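Local coordinates for BT_4661 (Bacteroides thetaiotaomicron, PDB 4AK2), which binds heparin and heparan sulfate glycans, probably capturing them at the cell surface as a SusE-like protein, of which this chain is the C-terminal ligand-binding domain, at residues A[26-31]-A[37-42]; A[77-82]-A[109-114]. All blocks are in the same frame, centred on the assembly; numbering follows the deposited sequence.

Contact 1 (A[26-31]-A[37-42])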
loop_
_atom_site.group_PDB
_atom_site.type_symbol
_atom_site.label_atom_id
_atom_site.label_comp_id
_atom_site.label_asym_id
_atom_site.label_seq_id
_atom_site.Cartn_x
_atom_site.Cartn_y
_atom_site.Cartn_z
ATOM N N ASP A 26 9.560 0.091 -2.878
ATOM C CA ASP A 26 9.962 1.440 -3.273
ATOM C C ASP A 26 8.898 2.417 -2.791
ATOM O O ASP A 26 7.713 2.299 -3.193
ATOM C CB ASP A 26 10.154 1.526 -4.786
ATOM C CG ASP A 26 11.415 0.843 -5.269
ATOM O OD1 ASP A 26 12.287 0.498 -4.431
ATOM O OD2 ASP A 26 11.540 0.670 -6.505
ATOM N N GLN A 27 9.258 3.308 -1.884
ATOM C CA GLN A 27 8.249 4.102 -1.166
ATOM C C GLN A 27 8.822 5.394 -0.650
ATOM O O GLN A 27 9.949 5.441 -0.175
ATOM C CB GLN A 27 7.645 3.247 -0.041
ATOM C CG GLN A 27 8.605 2.981 1.137
ATOM C CD GLN A 27 8.109 1.833 1.984
ATOM O OE1 GLN A 27 7.254 1.990 2.831
ATOM N NE2 GLN A 27 8.706 0.636 1.759
ATOM N N PHE A 28 8.052 6.481 -0.822
ATOM C CA PHE A 28 8.497 7.830 -0.529
ATOM C C PHE A 28 7.473 8.596 0.250
ATOM O O PHE A 28 6.312 8.629 -0.132
ATOM C CB PHE A 28 8.835 8.573 -1.855
ATOM C CG PHE A 28 9.952 7.881 -2.565
ATOM C CD1 PHE A 28 9.707 6.820 -3.428
ATOM C CD2 PHE A 28 11.279 8.213 -2.285
ATOM C CE1 PHE A 28 10.770 6.099 -3.996
ATOM C CE2 PHE A 28 12.338 7.490 -2.858
ATOM C CZ PHE A 28 12.086 6.443 -3.679
ATOM N N ARG A 29 7.908 9.184 1.350
ATOM C CA ARG A 29 7.053 10.011 2.170
ATOM C C ARG A 29 7.309 11.469 1.859
ATOM O O ARG A 29 8.454 11.921 1.746
ATOM C CB ARG A 29 7.318 9.733 3.674
ATOM C CG ARG A 29 6.550 10.698 4.587
ATOM C CD ARG A 29 6.533 10.201 6.026
ATOM N NE ARG A 29 5.634 9.061 6.179
ATOM C CZ ARG A 29 5.909 7.917 6.819
ATOM N NH1 ARG A 29 7.121 7.662 7.403
ATOM N NH2 ARG A 29 4.952 7.002 6.872
ATOM N N ILE A 30 6.222 12.220 1.756
ATOM C CA ILE A 30 6.270 13.683 1.771
ATOM C C ILE A 30 5.970 14.074 3.214
ATOM O O ILE A 30 4.892 13.757 3.740
ATOM C CB ILE A 30 5.257 14.313 0.790
ATOM C CG1 ILE A 30 5.518 13.790 -0.637
ATOM C CG2 ILE A 30 5.346 15.831 0.868
ATOM C CD1 ILE A 30 4.756 12.552 -1.041
ATOM N N GLU A 31 6.938 14.720 3.868
ATOM C CA GLU A 31 6.838 15.030 5.291
ATOM C C GLU A 31 5.643 15.943 5.582
ATOM O O GLU A 31 5.220 16.732 4.734
ATOM C CB GLU A 31 8.131 15.697 5.791
ATOM C CG GLU A 31 8.307 17.140 5.274
ATOM C CD GLU A 31 9.624 17.780 5.740
ATOM O OE1 GLU A 31 10.061 17.521 6.900
ATOM O OE2 GLU A 31 10.232 18.532 4.947
ATOM N N ASN A 37 5.938 18.476 -4.820
ATOM C CA ASN A 37 6.996 18.764 -5.781
ATOM C C ASN A 37 8.421 18.663 -5.216
ATOM O O ASN A 37 9.389 18.815 -5.966
ATOM C CB ASN A 37 6.727 20.084 -6.517
ATOM C CG ASN A 37 6.954 21.308 -5.649
ATOM O OD1 ASN A 37 7.326 21.212 -4.474
ATOM N ND2 ASN A 37 6.751 22.484 -6.247
ATOM N N SER A 38 8.554 18.375 -3.910
ATOM C CA SER A 38 9.893 18.181 -3.340
ATOM C C SER A 38 10.375 16.745 -3.415
ATOM O O SER A 38 11.531 16.482 -3.119
ATOM C CB SER A 38 9.970 18.643 -1.893
ATOM O OG SER A 38 9.193 17.799 -1.077
ATOM N N VAL A 39 9.503 15.813 -3.783
ATOM C CA VAL A 39 9.881 14.392 -3.757
ATOM C C VAL A 39 9.676 13.861 -5.166
ATOM O O VAL A 39 8.547 13.555 -5.561
ATOM C CB VAL A 39 9.024 13.607 -2.729
ATOM C CG1 VAL A 39 9.330 12.123 -2.761
ATOM C CG2 VAL A 39 9.276 14.123 -1.317
ATOM N N LYS A 40 10.770 13.759 -5.916
ATOM C CA LYS A 40 10.735 13.364 -7.324
ATOM C C LYS A 40 11.761 12.249 -7.485
ATOM O O LYS A 40 12.900 12.479 -7.914
ATOM C CB LYS A 40 11.041 14.573 -8.247
ATOM C CG LYS A 40 10.004 15.683 -8.167
ATOM C CD LYS A 40 10.341 16.780 -9.172
ATOM C CE LYS A 40 9.327 17.899 -9.121
ATOM N NZ LYS A 40 9.642 18.916 -10.169
ATOM N N PRO A 41 11.387 11.020 -7.132
ATOM C CA PRO A 41 12.419 9.971 -7.036
ATOM C C PRO A 41 12.957 9.564 -8.391
ATOM O O PRO A 41 12.235 9.511 -9.401
ATOM C CB PRO A 41 11.701 8.790 -6.403
ATOM C CG PRO A 41 10.331 9.200 -6.154
ATOM C CD PRO A 41 10.075 10.610 -6.626
ATOM N N VAL A 42 14.245 9.220 -8.370
ATOM C CA VAL A 42 14.896 8.661 -9.542
ATOM C C VAL A 42 15.419 7.266 -9.210
ATOM O O VAL A 42 15.743 6.928 -8.037
ATOM C CB VAL A 42 16.063 9.518 -10.073
ATOM C CG1 VAL A 42 15.567 10.833 -10.675
ATOM C CG2 VAL A 42 17.119 9.724 -8.983
#
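Phe-28 lays one face of its ring over the pyrrolidine of Pro-41, while Val-39 packs against the base of the same side chain. Starting from the backbone, Phe-28 CB rests against Val-39 CG1 at 3.7 Å. CG is set beside the backbone N and anti to the carbonyl carbon (chi1 -62°), which brings the ring face against Pro-41. There Phe-28 CG lies 3.8 Å from Pro-41 CG, and at the far end Phe-28 CZ lies 3.6 Å from Pro-41 CB. Pro-41 CG stands 3.7 Å from the ring centroid and 12° off the normal, the geometry of a CH-pi contact. In fold terms, strand 27-30, the outermost of a four-stranded sheet, is covered here by its own following loop, which continues beside strand 79-82 in the other layer of an arrangement consistent with a beta sandwich. With an alanine here in place of Phe-28, Pro-41 would probably lose the aromatic surface it lies on, and a gap would be likely to open beside Val-111 and Phe-113. Val-39 divides its methyls between two residues: CG1 serves Phe-28, and CG2 meets Ile-30 CG1 at 3.8 Å. Arg-29 adds its carbonyl O, 3.9 Å from Val-39 CG2, while its side chain starts away from the loop and bonds through NE to His-114 ND1.

Contact 2 (A[77-82]-A[109-114])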
loop_
_atom_site.group_PDB
_atom_site.type_symbol
_atom_site.label_atom_id
_atom_site.label_comp_id
_atom_site.label_asym_id
_atom_site.label_seq_id
_atom_site.Cartn_x
_atom_site.Cartn_y
_atom_site.Cartn_z
ATOM N N GLY A 77 13.854 8.334 -15.682
ATOM C CA GLY A 77 12.980 7.623 -14.762
ATOM C C GLY A 77 12.477 8.453 -13.587
ATOM O O GLY A 77 11.803 7.919 -12.719
ATOM N N GLN A 78 12.729 9.770 -13.573
ATOM C CA GLN A 78 12.300 10.603 -12.450
ATOM C C GLN A 78 10.795 10.662 -12.433
ATOM O O GLN A 78 10.181 10.988 -13.466
ATOM C CB GLN A 78 12.855 12.056 -12.539
ATOM C CG GLN A 78 12.491 12.893 -11.308
ATOM C CD GLN A 78 13.401 14.112 -11.042
ATOM O OE1 GLN A 78 13.623 14.914 -11.916
ATOM N NE2 GLN A 78 13.893 14.258 -9.794
ATOM N N ILE A 79 10.208 10.351 -11.285
ATOM C CA ILE A 79 8.741 10.377 -11.179
ATOM C C ILE A 79 8.300 11.685 -10.517
ATOM O O ILE A 79 8.928 12.159 -9.565
ATOM C CB ILE A 79 8.242 9.235 -10.263
ATOM C CG1 ILE A 79 8.742 7.876 -10.768
ATOM C CG2 ILE A 79 6.738 9.262 -10.059
ATOM C CD1 ILE A 79 8.544 6.753 -9.771
ATOM N N THR A 80 7.216 12.272 -11.022
ATOM C CA THR A 80 6.581 13.415 -10.379
ATOM C C THR A 80 5.114 13.092 -10.121
ATOM O O THR A 80 4.410 12.622 -11.017
ATOM C CB THR A 80 6.680 14.684 -11.265
ATOM O OG1 THR A 80 8.057 14.959 -11.477
ATOM C CG2 THR A 80 6.025 15.863 -10.578
ATOM N N ILE A 81 4.673 13.343 -8.889
ATOM C CA ILE A 81 3.304 13.127 -8.479
ATOM C C ILE A 81 2.653 14.476 -8.207
ATOM O O ILE A 81 3.257 15.359 -7.613
ATOM C CB ILE A 81 3.239 12.267 -7.176
ATOM C CG1 ILE A 81 3.977 10.972 -7.364
ATOM C CG2 ILE A 81 1.782 11.980 -6.840
ATOM C CD1 ILE A 81 3.248 9.989 -8.239
ATOM N N THR A 82 1.390 14.604 -8.621
ATOM C CA THR A 82 0.589 15.786 -8.281
ATOM C C THR A 82 -0.776 15.360 -7.750
ATOM O O THR A 82 -1.266 14.267 -8.072
ATOM C CB THR A 82 0.382 16.741 -9.482
ATOM O OG1 THR A 82 -0.320 16.051 -10.518
ATOM C CG2 THR A 82 1.723 17.245 -9.999
ATOM N N GLN A 109 6.878 -2.514 -11.967
ATOM C CA GLN A 109 6.921 -2.587 -10.480
ATOM C C GLN A 109 6.154 -1.403 -9.907
ATOM O O GLN A 109 6.134 -0.345 -10.509
ATOM C CB GLN A 109 8.354 -2.448 -9.975
ATOM C CG GLN A 109 9.339 -3.499 -10.513
ATOM C CD GLN A 109 10.765 -3.314 -10.068
ATOM O OE1 GLN A 109 11.660 -4.054 -10.523
ATOM N NE2 GLN A 109 10.980 -2.397 -9.147
ATOM N N PRO A 110 5.530 -1.581 -8.747
ATOM C CA PRO A 110 4.893 -0.431 -8.094
ATOM C C PRO A 110 5.898 0.504 -7.404
ATOM O O PRO A 110 6.997 0.044 -6.928
ATOM C CB PRO A 110 3.999 -1.091 -7.041
ATOM C CG PRO A 110 4.795 -2.332 -6.656
ATOM C CD PRO A 110 5.424 -2.826 -7.946
ATOM N N VAL A 111 5.554 1.778 -7.284
ATOM C CA VAL A 111 6.186 2.744 -6.417
ATOM C C VAL A 111 5.096 3.403 -5.590
ATOM O O VAL A 111 4.056 3.809 -6.165
ATOM C CB VAL A 111 7.055 3.777 -7.173
ATOM C CG1 VAL A 111 7.711 4.772 -6.207
ATOM C CG2 VAL A 111 8.071 3.070 -8.054
ATOM N N PHE A 112 5.292 3.577 -4.301
ATOM C CA PHE A 112 4.300 4.068 -3.393
ATOM C C PHE A 112 4.698 5.394 -2.782
ATOM O O PHE A 112 5.896 5.696 -2.619
ATOM C CB PHE A 112 4.084 3.052 -2.286
ATOM C CG PHE A 112 3.622 1.700 -2.761
ATOM C CD1 PHE A 112 4.556 0.718 -3.102
ATOM C CD2 PHE A 112 2.273 1.341 -2.768
ATOM C CE1 PHE A 112 4.154 -0.545 -3.477
ATOM C CE2 PHE A 112 1.869 0.076 -3.174
ATOM C CZ PHE A 112 2.821 -0.911 -3.486
ATOM N N PHE A 113 3.680 6.179 -2.434
ATOM C CA PHE A 113 3.843 7.505 -1.842
ATOM C C PHE A 113 2.957 7.701 -0.654
ATOM O O PHE A 113 1.835 7.221 -0.650
ATOM C CB PHE A 113 3.549 8.613 -2.890
ATOM C CG PHE A 113 4.511 8.608 -4.017
ATOM C CD1 PHE A 113 4.311 7.763 -5.118
ATOM C CD2 PHE A 113 5.627 9.441 -4.002
ATOM C CE1 PHE A 113 5.248 7.714 -6.181
ATOM C CE2 PHE A 113 6.573 9.405 -5.047
ATOM C CZ PHE A 113 6.370 8.560 -6.156
ATOM N N HIS A 114 3.464 8.404 0.357
ATOM C CA HIS A 114 2.643 8.789 1.516
ATOM C C HIS A 114 2.809 10.244 1.765
ATOM O O HIS A 114 3.932 10.741 1.957
ATOM C CB HIS A 114 3.096 8.041 2.789
ATOM C CG HIS A 114 2.311 8.465 4.034
ATOM N ND1 HIS A 114 2.893 8.893 5.178
ATOM C CD2 HIS A 114 0.933 8.549 4.240
ATOM C CE1 HIS A 114 1.945 9.195 6.084
ATOM N NE2 HIS A 114 0.744 9.008 5.511
#
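This is a purely apolar contact between the facing layers of a sandwich-like arrangement, made by side chains of strand 79-82 and strand 105-115. The evidence is in the spacing: the axes of the segments approach no closer than 10.2 Å, too far for backbone pairing but right for two sheets packed face to face, and their directions differ by 44°. Ile-79 and Ile-81 point toward the other layer, as do Val-111 and Phe-113, and all four are buried. The closest fit is between Ile-81 and Phe-113, which come from opposite directions. Ile-81 CG1 sits over the centre of the Phe-113 ring, 3.5 Å above its plane, in a CH-pi contact. Because Ile-81 chi2 is folded (-73°), CD1 stays on the same side of the ring but out at its rim, 3.7 Å from Phe-113 CE1. Strand 79-82 belongs to a two-stranded antiparallel sheet with 69-72, whereas 105-115 runs inside the four-stranded sheet between 27-30 and 89-98; Val-92 and Val-94 of strand 89-98 also touch Ile-81 and Ile-79, respectively, so the interface spreads onto the neighbouring strand. Ile-79 works differently from Ile-81. Its CG2 approaches Phe-113 CZ obliquely at 4.0 Å, and its extended outer arm (chi2 168°) carries CD1 to meet Val-111 tip to tip. That methyl lies 4.1 Å from Val-111 CG2 and 4.2 Å from Val-111 CG1, almost equally shared by the two branches.

Both contacts belong to the buried interior between the two layers, their centres about 7 Å apart, and strands 27-30 and 105-115 are neighbours in the same sheet: Ile-30 N lies 2.7 Å from His-114 O, a probable hydrogen bond. Contact 1 packs a local loop on the outermost strand of that sheet and reaches nearer the surface, since Val-39 is partly exposed; contact 2 joins sequence-distant strands, and every residue touching in it is buried. Each sets an aliphatic group over a phenylalanine face, a proline ring in one and an isoleucine branch in the other. Phe-28 and Pro-41 both touch Phe-113, while Lys-40 O and Gln-78 NE2 tie the loop to the segment 77-82.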